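Long-range contacts in glycoside hydrolase family 31 (PDB 5I0F), which breaks down cycloalternan, a cyclic glucose oligosaccharide, probably through a covalent glycosyl-enzyme intermediate as in other retaining family 31 glycosidases: residues R5-E10 with W473-R478; P12-L17 with A70-G75; D193-E198 with T233-Y238; P212-Q217 with G227-T232. All blocks are in the same frame, centred on the assembly; numbering follows the deposited sequence.

Contact 1. Residues R5-E10 with W473-R478; sequences RPRGIE and WGSDLR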
loop_
_atom_site.group_PDB
_atom_site.type_symbol
_atom_site.label_atom_id
_atom_site.label_comp_id
_atom_site.label_asym_id
_atom_site.label_seq_id
_atom_site.Cartn_x
_atom_site.Cartn_y
_atom_site.Cartn_z
ATOM N N ARG A 5 -2.742 -10.067 26.246
ATOM C CA ARG A 5 -3.748 -9.515 25.335
ATOM C C ARG A 5 -4.103 -10.647 24.388
ATOM O O ARG A 5 -3.258 -11.058 23.606
ATOM C CB ARG A 5 -3.160 -8.371 24.509
ATOM C CG ARG A 5 -2.814 -7.106 25.286
ATOM C CD ARG A 5 -2.221 -6.051 24.350
ATOM N NE ARG A 5 -0.910 -6.450 23.835
ATOM C CZ ARG A 5 -0.135 -5.709 23.040
ATOM N NH1 ARG A 5 -0.519 -4.502 22.635
ATOM N NH2 ARG A 5 1.048 -6.180 22.650
ATOM N N PRO A 6 -5.333 -11.172 24.455
ATOM C CA PRO A 6 -5.696 -12.344 23.651
ATOM C C PRO A 6 -5.341 -12.243 22.157
ATOM O O PRO A 6 -4.959 -13.228 21.553
ATOM C CB PRO A 6 -7.217 -12.404 23.819
ATOM C CG PRO A 6 -7.469 -11.815 25.149
ATOM C CD PRO A 6 -6.476 -10.705 25.276
ATOM N N ARG A 7 -5.473 -11.057 21.579
ATOM C CA ARG A 7 -5.144 -10.851 20.158
ATOM C C ARG A 7 -3.749 -10.296 19.916
ATOM O O ARG A 7 -3.326 -10.178 18.764
ATOM C CB ARG A 7 -6.188 -9.956 19.499
ATOM C CG ARG A 7 -7.554 -10.608 19.335
ATOM C CD ARG A 7 -8.585 -9.602 18.832
ATOM N NE ARG A 7 -9.289 -9.050 19.981
ATOM C CZ ARG A 7 -9.117 -7.850 20.538
ATOM N NH1 ARG A 7 -8.260 -6.966 20.052
ATOM N NH2 ARG A 7 -9.836 -7.531 21.603
ATOM N N GLY A 8 -3.035 -9.953 20.986
ATOM C CA GLY A 8 -1.676 -9.474 20.889
ATOM C C GLY A 8 -1.559 -8.068 20.326
ATOM O O GLY A 8 -2.453 -7.240 20.482
ATOM N N ILE A 9 -0.432 -7.817 19.670
ATOM C CA ILE A 9 -0.138 -6.500 19.097
ATOM C C ILE A 9 -1.009 -6.273 17.845
ATOM O O ILE A 9 -1.297 -5.123 17.477
ATOM C CB ILE A 9 1.372 -6.355 18.794
ATOM C CG1 ILE A 9 1.747 -4.900 18.449
ATOM C CG2 ILE A 9 1.817 -7.318 17.703
ATOM C CD1 ILE A 9 3.253 -4.696 18.347
ATOM N N GLU A 10 -1.418 -7.373 17.218
ATOM C CA GLU A 10 -2.343 -7.368 16.056
ATOM C C GLU A 10 -1.652 -6.860 14.782
ATOM O O GLU A 10 -2.263 -6.215 13.926
ATOM C CB GLU A 10 -3.674 -6.660 16.351
ATOM C CG GLU A 10 -4.406 -7.312 17.522
ATOM C CD GLU A 10 -5.741 -6.665 17.851
ATOM O OE1 GLU A 10 -6.753 -6.967 17.170
ATOM O OE2 GLU A 10 -5.792 -5.842 18.791
ATOM N N TRP A 473 -3.528 -0.857 13.855
ATOM C CA TRP A 473 -3.671 -2.269 14.171
ATOM C C TRP A 473 -4.519 -2.386 15.433
ATOM O O TRP A 473 -4.233 -1.741 16.435
ATOM C CB TRP A 473 -2.325 -2.925 14.446
ATOM C CG TRP A 473 -1.308 -2.955 13.337
ATOM C CD1 TRP A 473 -1.515 -2.781 11.988
ATOM C CD2 TRP A 473 0.080 -3.209 13.494
ATOM N NE1 TRP A 473 -0.319 -2.886 11.309
ATOM C CE2 TRP A 473 0.674 -3.151 12.217
ATOM C CE3 TRP A 473 0.888 -3.474 14.598
ATOM C CZ2 TRP A 473 2.041 -3.364 12.022
ATOM C CZ3 TRP A 473 2.248 -3.684 14.403
ATOM C CH2 TRP A 473 2.811 -3.612 13.122
ATOM N N GLY A 474 -5.540 -3.236 15.396
ATOM C CA GLY A 474 -6.401 -3.472 16.554
ATOM C C GLY A 474 -7.821 -3.618 16.072
ATOM O O GLY A 474 -8.401 -2.664 15.541
ATOM N N SER A 475 -8.391 -4.802 16.242
ATOM C CA SER A 475 -9.750 -5.050 15.784
ATOM C C SER A 475 -10.791 -4.216 16.560
ATOM O O SER A 475 -11.877 -3.967 16.041
ATOM C CB SER A 475 -10.073 -6.555 15.903
ATOM O OG SER A 475 -10.218 -6.894 17.277
ATOM N N ASP A 476 -10.441 -3.779 17.776
ATOM C CA ASP A 476 -11.376 -3.099 18.687
ATOM C C ASP A 476 -11.115 -1.594 18.819
ATOM O O ASP A 476 -11.707 -0.936 19.674
ATOM C CB ASP A 476 -11.397 -3.761 20.071
ATOM C CG ASP A 476 -9.996 -4.120 20.598
ATOM O OD1 ASP A 476 -8.944 -3.902 19.896
ATOM O OD2 ASP A 476 -9.961 -4.677 21.724
ATOM N N LEU A 477 -10.264 -1.041 17.948
ATOM C CA LEU A 477 -10.098 0.409 17.875
ATOM C C LEU A 477 -11.463 1.052 17.571
ATOM O O LEU A 477 -12.338 0.384 17.048
ATOM C CB LEU A 477 -9.056 0.788 16.816
ATOM C CG LEU A 477 -7.623 0.248 16.980
ATOM C CD1 LEU A 477 -6.713 0.884 15.935
ATOM C CD2 LEU A 477 -7.067 0.440 18.373
ATOM N N ARG A 478 -11.635 2.325 17.924
ATOM C CA ARG A 478 -12.894 3.038 17.763
ATOM C C ARG A 478 -12.714 4.259 16.871
ATOM O O ARG A 478 -11.806 5.083 17.084
ATOM C CB ARG A 478 -13.420 3.512 19.122
ATOM C CG ARG A 478 -13.590 2.406 20.151
ATOM C CD ARG A 478 -14.171 2.974 21.440
ATOM N NE ARG A 478 -14.489 1.935 22.436
ATOM C CZ ARG A 478 -15.550 1.120 22.392
ATOM N NH1 ARG A 478 -15.726 0.207 23.350
ATOM N NH2 ARG A 478 -16.438 1.199 21.408
#
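Arg7 reaches across to Asp476 tip to tip, its NH2 donating to Asp476 OD2 over 2.9 Å in a salt bridge. The guanidinium and carboxylate planes stand 89° apart, and OD2 is met from well above the carboxylate plane. The arginine chain bends at chi3 (-95°), which sets NE; Ser475 OG lies over one guanidinium face. Within its own segment Arg7 NH1 pairs with Glu10 OE2 at 3.0 Å, and this one arginine lies between two acids, probably offsetting their repulsion, with Glu10 OE2 and Asp476 OD1 3.9 Å apart. This salt-bridge network joins a loop of the N-terminal domain, between strands 2-3 and 20-21, to a loop of the TIM-barrel domain that follows barrel strand 463-466. Ile9 adds an apolar touch, its CD1 lying 4.2 Å from Trp473 CZ3. Glu10 then runs out extended beyond CG to the turn Gly474-Leu477, where its OE1 takes the backbone N-H of Ser475 at 2.9 Å, nearly straight at 168°, with a weak bond from Ser475 OG beside it. Its OE2 lies 3.3 Å from Gly474 CA and has a second cationic partner in Arg427, which also donates to Ile9 O. The carbonyl oxygen of Glu10 rests 3.3 Å from Trp473 CB and 3.4 Å from Trp473 CG, lying obliquely to the ring.

Contact 2. Residues P12-L17 with A70-G75; sequences PYARSL and ALLAGG
Leu71 meets loop 12-17 through CB and CD1. Its CB lies 3.7 Å from Ala14 CB, while CD1 reaches the carbonyl oxygen of Tyr13 at 3.3 Å and also flanks Tyr13 CB at 4.3 Å. With CG beside the backbone N (chi1 -77°) and CD1 anti to CA (chi2 171°), the side chain extends from the helix toward the loop, and this methyl comes against the peptide joining Tyr13 to Ala14. The phenol of Tyr13 leads away from the helix toward Asp193. Leu72, next along, puts CD2 4.0 Å from Ala14 CB, and CD1 3.8 Å from Arg15 O and 4.2 Å from Ser16 CA. Ala14 CB is thus shared by both leucines. The contact belongs to the N-terminal domain, where the last turn of this short helix, 66-72, lies against the loop between strands 2-3 and 20-21. Arg15 points its CB away from the helix end, yet its guanidinium forms a salt bridge with Asp68 on an earlier turn of the same helix. Beyond Leu72 the chain leaves helical angles at Ala73, and a Schellman motif closes the helix: Gly74, at positive phi, gives its N-H to Leu71 O at 2.9 Å, and Gly75 N-H returns to Ala70 O at 2.9 Å.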
loop_
_atom_site.group_PDB
_atom_site.type_symbol
_atom_site.label_atom_id
_atom_site.label_comp_id
_atom_site.label_asym_id
_atom_site.label_seq_id
_atom_site.Cartn_x
_atom_site.Cartn_y
_atom_site.Cartn_z
ATOM N N PRO A 12 -0.763 -7.898 11.276
ATOM C CA PRO A 12 -1.576 -8.903 10.548
ATOM C C PRO A 12 -0.890 -10.222 10.195
ATOM O O PRO A 12 -1.575 -11.187 9.858
ATOM C CB PRO A 12 -2.020 -8.162 9.284
ATOM C CG PRO A 12 -1.105 -6.988 9.159
ATOM C CD PRO A 12 -0.729 -6.610 10.567
ATOM N N TYR A 13 0.440 -10.260 10.221
ATOM C CA TYR A 13 1.200 -11.443 9.870
ATOM C C TYR A 13 2.146 -11.970 10.958
ATOM O O TYR A 13 2.953 -12.840 10.684
ATOM C CB TYR A 13 1.991 -11.149 8.589
ATOM C CG TYR A 13 1.132 -10.763 7.401
ATOM C CD1 TYR A 13 0.354 -11.713 6.717
ATOM C CD2 TYR A 13 1.115 -9.445 6.926
ATOM C CE1 TYR A 13 -0.424 -11.354 5.617
ATOM C CE2 TYR A 13 0.346 -9.081 5.834
ATOM C CZ TYR A 13 -0.432 -10.022 5.182
ATOM O OH TYR A 13 -1.180 -9.595 4.085
ATOM N N ALA A 14 2.053 -11.456 12.183
ATOM C CA ALA A 14 2.982 -11.852 13.232
ATOM C C ALA A 14 2.245 -11.913 14.557
ATOM O O ALA A 14 1.235 -11.218 14.760
ATOM C CB ALA A 14 4.147 -10.892 13.326
ATOM N N ARG A 15 2.759 -12.772 15.429
ATOM C CA ARG A 15 2.250 -12.905 16.791
ATOM C C ARG A 15 3.221 -12.261 17.764
ATOM O O ARG A 15 4.439 -12.359 17.584
ATOM C CB ARG A 15 2.076 -14.380 17.148
ATOM C CG ARG A 15 1.256 -15.171 16.132
ATOM C CD ARG A 15 1.499 -16.663 16.271
ATOM N NE ARG A 15 2.893 -17.026 16.017
ATOM C CZ ARG A 15 3.532 -18.076 16.546
ATOM N NH1 ARG A 15 4.812 -18.281 16.220
ATOM N NH2 ARG A 15 2.928 -18.917 17.401
ATOM N N SER A 16 2.676 -11.609 18.791
ATOM C CA SER A 16 3.459 -11.140 19.939
ATOM C C SER A 16 3.540 -12.237 21.010
ATOM O O SER A 16 2.865 -13.269 20.924
ATOM C CB SER A 16 2.871 -9.834 20.506
ATOM O OG SER A 16 1.469 -9.880 20.636
ATOM N N LEU A 17 4.363 -12.007 22.028
ATOM C CA LEU A 17 4.591 -13.005 23.077
ATOM C C LEU A 17 3.492 -13.080 24.148
ATOM O O LEU A 17 3.557 -13.936 25.037
ATOM C CB LEU A 17 5.940 -12.728 23.757
ATOM C CG LEU A 17 7.161 -12.912 22.864
ATOM C CD1 LEU A 17 8.419 -12.420 23.567
ATOM C CD2 LEU A 17 7.319 -14.367 22.448
ATOM N N ALA A 70 11.353 -10.826 13.709
ATOM C CA ALA A 70 11.724 -10.052 12.526
ATOM C C ALA A 70 10.598 -9.125 12.084
ATOM O O ALA A 70 10.810 -7.922 11.889
ATOM C CB ALA A 70 12.119 -10.974 11.377
ATOM N N LEU A 71 9.401 -9.699 11.939
ATOM C CA LEU A 71 8.246 -8.947 11.459
ATOM C C LEU A 71 7.869 -7.787 12.381
ATOM O O LEU A 71 7.562 -6.704 11.899
ATOM C CB LEU A 71 7.048 -9.866 11.230
ATOM C CG LEU A 71 7.097 -10.721 9.946
ATOM C CD1 LEU A 71 5.985 -11.758 9.927
ATOM C CD2 LEU A 71 7.002 -9.871 8.688
ATOM N N LEU A 72 7.913 -7.996 13.698
ATOM C CA LEU A 72 7.551 -6.921 14.632
ATOM C C LEU A 72 8.527 -5.729 14.575
ATOM O O LEU A 72 8.116 -4.608 14.823
ATOM C CB LEU A 72 7.371 -7.452 16.069
ATOM C CG LEU A 72 6.280 -8.512 16.264
ATOM C CD1 LEU A 72 6.282 -9.059 17.689
ATOM C CD2 LEU A 72 4.911 -7.956 15.925
ATOM N N ALA A 73 9.789 -5.964 14.208
ATOM C CA ALA A 73 10.739 -4.871 13.910
ATOM C C ALA A 73 10.660 -4.296 12.472
ATOM O O ALA A 73 11.558 -3.563 12.069
ATOM C CB ALA A 73 12.163 -5.336 14.195
ATOM N N GLY A 74 9.616 -4.613 11.706
ATOM C CA GLY A 74 9.476 -4.104 10.335
ATOM C C GLY A 74 9.973 -4.983 9.207
ATOM O O GLY A 74 9.950 -4.569 8.040
ATOM N N GLY A 75 10.400 -6.198 9.538
ATOM C CA GLY A 75 10.661 -7.213 8.531
ATOM C C GLY A 75 12.103 -7.206 8.117
ATOM O O GLY A 75 12.886 -6.383 8.588
#

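Contact 3. Residues D193-E198 with T233-Y238; sequences DSVVFE and TRRTWY. With GLC (alpha-D-glucopyranose), chain B.
Strand 191-194, at the margin of a six-stranded antiparallel sheet, pairs here with strand 236-240, and the chain running out of it leads to the glycan pocket, where Glu198 binds the sugar. At the sheet, Asp193 and Trp237 form a non-hydrogen-bonded pair, with Asp193 CB 3.5 Å from Trp237 CD1. Ser194 N donates to Thr236 O. Arg235, extended from CG to NE, grips Asp193 side-on: NE (2.9 Å) and NH1 (2.7 Å) both converge on OD2, which lies near the guanidinium plane, although the carboxylate is turned 52° against it. The other oxygen, OD1, accepts from Tyr13 OH. Over one guanidinium face lies Val195 CG1, 3.7 Å from Arg235 NE. Where the pairing ends, one water donates to Ser194 O and Arg234 O and accepts from Thr236 OG1, which also accepts a hydrogen bond from Tyr238 OH. At the far end the side chain of Glu198 bends at chi2 (-144°), and its OE2 accepts a very short bond, 2.5 Å, from O6 of the glucose, with a weak one from O4 at 3.3 Å.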
loop_
_atom_site.group_PDB
_atom_site.type_symbol
_atom_site.label_atom_id
_atom_site.label_comp_id
_atom_site.label_asym_id
_atom_site.label_seq_id
_atom_site.Cartn_x
_atom_site.Cartn_y
_atom_site.Cartn_z
ATOM N N ASP A 193 -4.295 -12.891 0.841
ATOM C CA ASP A 193 -5.316 -12.214 1.620
ATOM C C ASP A 193 -5.367 -10.747 1.207
ATOM O O ASP A 193 -4.559 -10.313 0.378
ATOM C CB ASP A 193 -5.103 -12.441 3.154
ATOM C CG ASP A 193 -3.906 -11.675 3.752
ATOM O OD1 ASP A 193 -2.998 -11.200 3.032
ATOM O OD2 ASP A 193 -3.883 -11.536 5.004
ATOM N N SER A 194 -6.365 -10.034 1.713
ATOM C CA SER A 194 -6.550 -8.625 1.458
ATOM C C SER A 194 -6.662 -7.873 2.775
ATOM O O SER A 194 -7.764 -7.768 3.364
ATOM C CB SER A 194 -7.768 -8.386 0.549
ATOM O OG SER A 194 -7.408 -8.777 -0.790
ATOM N N VAL A 195 -5.502 -7.393 3.235
ATOM C CA VAL A 195 -5.364 -6.568 4.432
ATOM C C VAL A 195 -4.316 -5.503 4.123
ATOM O O VAL A 195 -3.266 -5.806 3.559
ATOM C CB VAL A 195 -5.010 -7.401 5.695
ATOM C CG1 VAL A 195 -3.657 -8.103 5.599
ATOM C CG2 VAL A 195 -5.057 -6.533 6.949
ATOM N N VAL A 196 -4.617 -4.257 4.460
ATOM C CA VAL A 196 -3.685 -3.171 4.191
ATOM C C VAL A 196 -2.455 -3.421 5.089
ATOM O O VAL A 196 -2.590 -3.692 6.289
ATOM C CB VAL A 196 -4.334 -1.818 4.479
ATOM C CG1 VAL A 196 -3.314 -0.702 4.454
ATOM C CG2 VAL A 196 -5.481 -1.561 3.501
ATOM N N PHE A 197 -1.267 -3.410 4.498
ATOM C CA PHE A 197 -0.037 -3.678 5.273
ATOM C C PHE A 197 1.161 -2.989 4.655
ATOM O O PHE A 197 1.267 -2.897 3.418
ATOM C CB PHE A 197 0.227 -5.190 5.384
ATOM C CG PHE A 197 1.485 -5.522 6.129
ATOM C CD1 PHE A 197 1.568 -5.295 7.494
ATOM C CD2 PHE A 197 2.593 -6.005 5.486
ATOM C CE1 PHE A 197 2.717 -5.583 8.203
ATOM C CE2 PHE A 197 3.761 -6.288 6.189
ATOM C CZ PHE A 197 3.832 -6.060 7.556
ATOM N N GLU A 198 2.058 -2.502 5.504
ATOM C CA GLU A 198 3.309 -1.926 5.037
ATOM C C GLU A 198 4.435 -2.965 4.999
ATOM O O GLU A 198 5.096 -3.208 6.006
ATOM C CB GLU A 198 3.745 -0.721 5.871
ATOM C CG GLU A 198 4.879 0.015 5.164
ATOM C CD GLU A 198 5.950 0.604 6.063
ATOM O OE1 GLU A 198 5.650 1.050 7.194
ATOM O OE2 GLU A 198 7.105 0.665 5.579
ATOM N N THR A 233 -14.995 -4.152 4.365
ATOM C CA THR A 233 -13.638 -3.629 4.649
ATOM C C THR A 233 -12.899 -4.423 5.726
ATOM O O THR A 233 -11.791 -4.052 6.130
ATOM C CB THR A 233 -13.649 -2.121 4.995
ATOM O OG1 THR A 233 -14.411 -1.912 6.187
ATOM C CG2 THR A 233 -14.248 -1.301 3.832
ATOM N N ARG A 234 -13.480 -5.537 6.161
ATOM C CA ARG A 234 -12.789 -6.464 7.036
ATOM C C ARG A 234 -11.852 -7.327 6.202
ATOM O O ARG A 234 -11.926 -7.353 4.977
ATOM C CB ARG A 234 -13.777 -7.341 7.821
ATOM C CG ARG A 234 -14.783 -6.542 8.630
ATOM C CD ARG A 234 -15.489 -7.384 9.691
ATOM N NE ARG A 234 -16.449 -6.614 10.480
ATOM C CZ ARG A 234 -17.717 -6.338 10.132
ATOM N NH1 ARG A 234 -18.237 -6.732 8.963
ATOM N NH2 ARG A 234 -18.492 -5.643 10.975
ATOM N N ARG A 235 -10.967 -8.032 6.891
ATOM C CA ARG A 235 -9.980 -8.866 6.242
ATOM C C ARG A 235 -10.650 -10.046 5.554
ATOM O O ARG A 235 -11.641 -10.579 6.059
ATOM C CB ARG A 235 -8.983 -9.350 7.270
ATOM C CG ARG A 235 -7.796 -10.091 6.701
ATOM C CD ARG A 235 -6.745 -10.207 7.775
ATOM N NE ARG A 235 -5.500 -10.822 7.319
ATOM C CZ ARG A 235 -4.467 -11.049 8.125
ATOM N NH1 ARG A 235 -3.357 -11.601 7.655
ATOM N NH2 ARG A 235 -4.554 -10.762 9.434
ATOM N N THR A 236 -10.104 -10.424 4.400
ATOM C CA THR A 236 -10.544 -11.585 3.648
ATOM C C THR A 236 -9.332 -12.371 3.191
ATOM O O THR A 236 -8.252 -11.809 3.016
ATOM C CB THR A 236 -11.396 -11.203 2.419
ATOM O OG1 THR A 236 -10.719 -10.207 1.642
ATOM C CG2 THR A 236 -12.737 -10.646 2.851
ATOM N N TRP A 237 -9.533 -13.672 3.005
ATOM C CA TRP A 237 -8.497 -14.599 2.556
ATOM C C TRP A 237 -9.030 -15.386 1.349
ATOM O O TRP A 237 -10.258 -15.644 1.240
ATOM C CB TRP A 237 -8.149 -15.581 3.664
ATOM C CG TRP A 237 -7.529 -15.035 4.914
ATOM C CD1 TRP A 237 -6.204 -15.077 5.250
ATOM C CD2 TRP A 237 -8.203 -14.457 6.028
ATOM N NE1 TRP A 237 -6.010 -14.540 6.494
ATOM C CE2 TRP A 237 -7.223 -14.152 6.997
ATOM C CE3 TRP A 237 -9.552 -14.174 6.309
ATOM C CZ2 TRP A 237 -7.538 -13.565 8.233
ATOM C CZ3 TRP A 237 -9.871 -13.590 7.542
ATOM C CH2 TRP A 237 -8.866 -13.296 8.490
ATOM N N TYR A 238 -8.111 -15.769 0.463
ATOM C CA TYR A 238 -8.433 -16.412 -0.826
ATOM C C TYR A 238 -7.480 -17.571 -1.068
ATOM O O TYR A 238 -6.244 -17.401 -1.021
ATOM C CB TYR A 238 -8.361 -15.395 -2.003
ATOM C CG TYR A 238 -9.236 -14.202 -1.734
ATOM C CD1 TYR A 238 -10.596 -14.239 -2.033
ATOM C CD2 TYR A 238 -8.731 -13.061 -1.107
ATOM C CE1 TYR A 238 -11.417 -13.168 -1.725
ATOM C CE2 TYR A 238 -9.546 -11.985 -0.793
ATOM C CZ TYR A 238 -10.886 -12.049 -1.104
ATOM O OH TYR A 238 -11.701 -11.004 -0.812
HETATM C C1 GLC B . 11.951 3.634 5.626
HETATM C C2 GLC B . 11.309 3.977 4.279
HETATM C C3 GLC B . 9.890 4.494 4.477
HETATM C C4 GLC B . 9.074 3.458 5.233
HETATM C C5 GLC B . 9.772 3.211 6.573
HETATM C C6 GLC B . 9.044 2.206 7.450
HETATM O O2 GLC B . 12.119 4.938 3.596
HETATM O O3 GLC B . 9.296 4.757 3.196
HETATM O O4 GLC B . 7.719 3.919 5.410
HETATM O O5 GLC B . 11.117 2.739 6.366
HETATM O O6 GLC B . 9.157 0.868 6.941
HETATM O O HOH W 1 -10.458 -7.751 2.615
#

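Contact 4. Residues P212-Q217 with G227-T232; sequences PMPFAQ and GFHVET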
loop_
_atom_site.group_PDB
_atom_site.type_symbol
_atom_site.label_atom_id
_atom_site.label_comp_id
_atom_site.label_asym_id
_atom_site.label_seq_id
_atom_site.Cartn_x
_atom_site.Cartn_y
_atom_site.Cartn_z
ATOM N N PRO A 212 -4.544 -3.664 -1.189
ATOM C CA PRO A 212 -5.339 -4.838 -1.525
ATOM C C PRO A 212 -6.775 -4.422 -1.830
ATOM O O PRO A 212 -7.184 -3.317 -1.469
ATOM C CB PRO A 212 -5.300 -5.652 -0.232
ATOM C CG PRO A 212 -5.222 -4.622 0.837
ATOM C CD PRO A 212 -4.388 -3.503 0.268
ATOM N N MET A 213 -7.521 -5.309 -2.467
ATOM C CA MET A 213 -8.989 -5.184 -2.591
ATOM C C MET A 213 -9.622 -6.570 -2.559
ATOM O O MET A 213 -9.028 -7.530 -3.053
ATOM C CB MET A 213 -9.375 -4.469 -3.881
ATOM C CG MET A 213 -8.934 -3.011 -3.951
ATOM S SD MET A 213 -9.545 -2.222 -5.433
ATOM C CE MET A 213 -8.539 -0.736 -5.500
ATOM N N PRO A 214 -10.827 -6.695 -1.972
ATOM C CA PRO A 214 -11.494 -7.996 -1.949
ATOM C C PRO A 214 -12.334 -8.212 -3.212
ATOM O O PRO A 214 -13.552 -8.394 -3.135
ATOM C CB PRO A 214 -12.337 -7.920 -0.682
ATOM C CG PRO A 214 -12.720 -6.456 -0.596
ATOM C CD PRO A 214 -11.512 -5.716 -1.106
ATOM N N PHE A 215 -11.654 -8.239 -4.349
ATOM C CA PHE A 215 -12.276 -8.264 -5.681
ATOM C C PHE A 215 -11.319 -8.930 -6.637
ATOM O O PHE A 215 -10.098 -8.724 -6.528
ATOM C CB PHE A 215 -12.580 -6.838 -6.199
ATOM C CG PHE A 215 -12.651 -6.734 -7.717
ATOM C CD1 PHE A 215 -13.812 -7.061 -8.396
ATOM C CD2 PHE A 215 -11.550 -6.330 -8.454
ATOM C CE1 PHE A 215 -13.870 -6.998 -9.778
ATOM C CE2 PHE A 215 -11.599 -6.270 -9.846
ATOM C CZ PHE A 215 -12.774 -6.584 -10.502
ATOM N N ALA A 216 -11.858 -9.698 -7.579
ATOM C CA ALA A 216 -11.079 -10.222 -8.710
ATOM C C ALA A 216 -11.984 -10.521 -9.892
ATOM O O ALA A 216 -13.175 -10.760 -9.728
ATOM C CB ALA A 216 -10.324 -11.480 -8.301
ATOM N N GLN A 217 -11.405 -10.502 -11.081
ATOM C CA GLN A 217 -12.097 -10.938 -12.287
ATOM C C GLN A 217 -11.545 -12.288 -12.698
ATOM O O GLN A 217 -10.392 -12.629 -12.393
ATOM C CB GLN A 217 -12.020 -9.895 -13.409
ATOM C CG GLN A 217 -10.653 -9.524 -13.919
ATOM C CD GLN A 217 -10.399 -8.016 -13.798
ATOM O OE1 GLN A 217 -10.929 -7.208 -14.565
ATOM N NE2 GLN A 217 -9.595 -7.636 -12.815
ATOM N N GLY A 227 -16.828 -11.849 -12.374
ATOM C CA GLY A 227 -16.025 -11.324 -11.262
ATOM C C GLY A 227 -16.823 -11.292 -9.997
ATOM O O GLY A 227 -18.046 -11.487 -10.015
ATOM N N PHE A 228 -16.123 -11.052 -8.899
ATOM C CA PHE A 228 -16.758 -11.015 -7.597
ATOM C C PHE A 228 -16.085 -9.994 -6.702
ATOM O O PHE A 228 -14.898 -9.716 -6.853
ATOM C CB PHE A 228 -16.723 -12.387 -6.943
ATOM C CG PHE A 228 -15.346 -12.911 -6.698
ATOM C CD1 PHE A 228 -14.660 -13.613 -7.705
ATOM C CD2 PHE A 228 -14.739 -12.752 -5.452
ATOM C CE1 PHE A 228 -13.383 -14.091 -7.487
ATOM C CE2 PHE A 228 -13.456 -13.234 -5.232
ATOM C CZ PHE A 228 -12.776 -13.903 -6.251
ATOM N N HIS A 229 -16.865 -9.471 -5.764
ATOM C CA HIS A 229 -16.404 -8.476 -4.820
ATOM C C HIS A 229 -17.075 -8.768 -3.508
ATOM O O HIS A 229 -18.291 -8.674 -3.409
ATOM C CB HIS A 229 -16.722 -7.068 -5.323
ATOM C CG HIS A 229 -16.619 -5.993 -4.277
ATOM N ND1 HIS A 229 -17.543 -4.983 -4.171
ATOM C CD2 HIS A 229 -15.712 -5.778 -3.293
ATOM C CE1 HIS A 229 -17.207 -4.181 -3.180
ATOM N NE2 HIS A 229 -16.092 -4.636 -2.634
ATOM N N VAL A 230 -16.292 -9.134 -2.502
ATOM C CA VAL A 230 -16.845 -9.333 -1.181
ATOM C C VAL A 230 -17.002 -7.911 -0.615
ATOM O O VAL A 230 -16.015 -7.223 -0.422
ATOM C CB VAL A 230 -15.933 -10.196 -0.281
ATOM C CG1 VAL A 230 -16.613 -10.494 1.058
ATOM C CG2 VAL A 230 -15.542 -11.497 -0.979
ATOM N N GLU A 231 -18.241 -7.473 -0.387
ATOM C CA GLU A 231 -18.508 -6.083 -0.004
ATOM C C GLU A 231 -18.298 -5.874 1.491
ATOM O O GLU A 231 -19.230 -5.876 2.287
ATOM C CB GLU A 231 -19.901 -5.590 -0.453
ATOM C CG GLU A 231 -19.950 -4.052 -0.543
ATOM C CD GLU A 231 -21.243 -3.513 -1.123
ATOM O OE1 GLU A 231 -21.886 -2.677 -0.472
ATOM O OE2 GLU A 231 -21.645 -3.913 -2.218
ATOM N N THR A 232 -17.029 -5.695 1.847
ATOM C CA THR A 232 -16.610 -5.562 3.227
ATOM C C THR A 232 -15.281 -4.817 3.248
ATOM O O THR A 232 -14.543 -4.863 2.251
ATOM C CB THR A 232 -16.424 -6.932 3.899
ATOM O OG1 THR A 232 -16.138 -6.740 5.293
ATOM C CG2 THR A 232 -15.269 -7.747 3.274
#
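Phe228 lays the far end of its ring beside Ala216, CZ 4.0 Å from Ala216 CB. Its chi1 (61°) turns CG toward strand 215-217, and the ring lies on the same face of the sheet as that methyl, where Tyr238 and Ile250 also pack against it. On the other face, Phe215 turns its ring edge to His229 CB, 4.2 Å from CD1, and Phe280 of helix 273-284 stacks on Phe215 and meets the imidazole edge-to-face. Pro214 O lies at the edge of that imidazole, 3.4 Å from His229 CD2, and accepts the N-H of Val230 at 2.9 Å. Pro214 CG rests 3.4 Å from Val230 O. Ala216 and Phe228 exchange two backbone bonds, N to O and O to N, each 3.1 Å. An inverse gamma turn centred on Pro214 marks the corner where the chain enters strand 215-217, whose direction is 177° from that of strand 227-230: an antiparallel beta hairpin in a five-stranded mixed sheet.

Contact 4 is the buried one, contacts 1 and 3 are partly buried, and contact 2 lies at the surface. Their chemistry follows: backbone pairing and aromatic packing in contact 4, strand pairing plus a salt bridge in contact 3, a charge network between domains in contact 1, and leucine methyls on a loop in contact 2. Contacts 1 and 2 share the loop after strand 2-3, tied by Ile9 N to Ser16 OG, with Ile9 also touching Leu72. That loop continues to contact 3, where Pro12 O meets Arg235 NH1. Contacts 3 and 4 sit in neighbouring sheets that face each other through Pro214, Thr236 and Tyr238, with Ser194 OG hydrogen-bonded to Met213 O.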